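PDB 5ZWT: acyl carrier protein, which probably carries growing acyl chains in fatty acid biosynthesis, on a phosphopantetheine arm that is absent in this apo form. Local coordinates for residues Ser30-Asp35 against Gln67-Ala72. The protein carries 1 engineered substitution. Numbering follows the deposited sequence.
Sequences SHFVKD and QSIPDA
His31 and Ser68 face each other as a non-hydrogen-bonded pair in a single antiparallel beta bridge. The bridge ties the long loop before helix 40-53 to the start of helix 69-78 in the helical bundle of an acyl carrier protein. Two backbone bonds flank the pair. Ile69 N donates to Ser30 O at 2.8 Å. Phe32 N donates to Gln67 O at 2.9 Å.

Phe32 has the largest share of the buried surface. Its CG lies beside its own backbone N (chi1 -65°). The ring stacks one face against the Gln67-Ser68 peptide, with Gln67 C and Ser68 N over that face. Phe32 CB lies 3.6 Å from Gln67 O, and CG meets the same oxygen. Phe32 CD2 reaches Gln67 C at 3.4 Å. On the other branch CD1 approaches Ser68 CA. Phe32 CE2 lies 3.7 Å from Ser68 N, which is offset toward the rim of the ring. Phe32 CE1 touches Ile69 CG1 at 4.0 Å. At the tip, CZ meets Ser68 C and O. Val43 and Val46 of helix 40-53 also pack on Phe32, while Ile69 packs on Leu8, Val11, Leu12 and Val15 of helix 3-16.

The His31 imidazole takes a CH-pi contact on one face, where Ser68 CB lies 4.0 Å from the centroid of the His31 ring. Asp35 OD2 accepts from His31 N through its anti lone pair, and Asp35 N donates back to His31 O. Ser68 is also the N-cap of helix 69-78. Asp71 OD2 takes the N-H of Gln67, and Asp71 N donates to Ser68 OG at 3.1 Å.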
# COMPACT_ATOMS: atom_id res chain seq x y z
N SER A 30 -3.25 14.76 -11.80
CA SER A 30 -3.30 16.20 -11.57
C SER A 30 -1.90 16.79 -11.50
O SER A 30 -1.03 16.27 -10.80
CB SER A 30 -4.07 16.50 -10.27
OG SER A 30 -5.43 16.15 -10.42
N HIS A 31 -1.70 17.88 -12.24
CA HIS A 31 -0.50 18.69 -12.14
C HIS A 31 -0.76 19.80 -11.14
O HIS A 31 -1.79 20.47 -11.21
CB HIS A 31 -0.12 19.28 -13.50
CG HIS A 31 0.39 18.28 -14.49
ND1 HIS A 31 1.68 18.31 -14.98
CD2 HIS A 31 -0.22 17.24 -15.11
CE1 HIS A 31 1.85 17.32 -15.84
NE2 HIS A 31 0.71 16.66 -15.94
N PHE A 32 0.19 19.99 -10.22
CA PHE A 32 -0.08 20.88 -9.10
C PHE A 32 -0.45 22.28 -9.58
O PHE A 32 -1.43 22.86 -9.11
CB PHE A 32 1.13 20.92 -8.17
CG PHE A 32 1.44 19.61 -7.49
CD1 PHE A 32 0.44 18.67 -7.28
CD2 PHE A 32 2.72 19.33 -7.05
CE1 PHE A 32 0.72 17.45 -6.67
CE2 PHE A 32 3.00 18.12 -6.41
CZ PHE A 32 2.00 17.19 -6.22
N VAL A 33 0.26 22.79 -10.57
CA VAL A 33 0.05 24.17 -11.01
C VAL A 33 -1.04 24.27 -12.07
O VAL A 33 -2.03 24.99 -11.87
CB VAL A 33 1.37 24.76 -11.54
CG1 VAL A 33 1.15 26.18 -12.03
CG2 VAL A 33 2.44 24.75 -10.48
N LYS A 34 -0.92 23.55 -13.18
CA LYS A 34 -1.89 23.79 -14.24
C LYS A 34 -3.27 23.24 -13.92
O LYS A 34 -4.27 23.83 -14.36
CB LYS A 34 -1.39 23.25 -15.59
CG LYS A 34 -0.94 21.81 -15.64
CD LYS A 34 -0.63 21.38 -17.08
CE LYS A 34 -0.10 19.94 -17.18
NZ LYS A 34 -1.15 18.91 -17.43
N ASP A 35 -3.38 22.21 -13.08
CA ASP A 35 -4.68 21.61 -12.75
C ASP A 35 -5.22 22.03 -11.40
O ASP A 35 -6.42 22.23 -11.27
CB ASP A 35 -4.62 20.08 -12.76
CG ASP A 35 -4.33 19.49 -14.12
OD1 ASP A 35 -5.02 19.88 -15.09
OD2 ASP A 35 -3.43 18.63 -14.21
N GLN A 67 6.05 17.79 -9.47
CA GLN A 67 5.12 18.85 -9.84
C GLN A 67 3.73 18.33 -10.19
O GLN A 67 2.89 19.10 -10.67
CB GLN A 67 5.68 19.67 -11.01
CG GLN A 67 6.95 20.44 -10.71
CD GLN A 67 6.72 21.55 -9.69
OE1 GLN A 67 5.63 22.12 -9.62
NE2 GLN A 67 7.76 21.90 -8.94
N SER A 68 3.47 17.05 -9.96
CA SER A 68 2.19 16.46 -10.29
C SER A 68 2.04 15.22 -9.44
O SER A 68 3.01 14.73 -8.85
CB SER A 68 2.12 16.09 -11.78
OG SER A 68 2.99 14.99 -12.04
N ILE A 69 0.83 14.68 -9.40
CA ILE A 69 0.62 13.44 -8.66
C ILE A 69 1.37 12.28 -9.32
O ILE A 69 1.97 11.47 -8.59
CB ILE A 69 -0.88 13.16 -8.46
CG1 ILE A 69 -1.43 14.22 -7.48
CG2 ILE A 69 -1.11 11.73 -7.97
CD1 ILE A 69 -2.82 13.92 -6.96
N PRO A 70 1.40 12.14 -10.65
CA PRO A 70 2.29 11.11 -11.22
C PRO A 70 3.75 11.27 -10.80
O PRO A 70 4.40 10.28 -10.48
CB PRO A 70 2.10 11.27 -12.74
CG PRO A 70 0.73 11.84 -12.89
CD PRO A 70 0.48 12.69 -11.66
N ASP A 71 4.26 12.50 -10.76
CA ASP A 71 5.65 12.69 -10.32
C ASP A 71 5.84 12.15 -8.91
O ASP A 71 6.82 11.44 -8.62
CB ASP A 71 6.05 14.18 -10.36
CG ASP A 71 6.15 14.75 -11.77
OD1 ASP A 71 6.25 13.96 -12.74
OD2 ASP A 71 6.18 16.00 -11.89
N ALA A 72 4.91 12.47 -8.00
CA ALA A 72 5.02 12.03 -6.62
C ALA A 72 4.92 10.51 -6.51
O ALA A 72 5.71 9.89 -5.79
CB ALA A 72 3.93 12.67 -5.76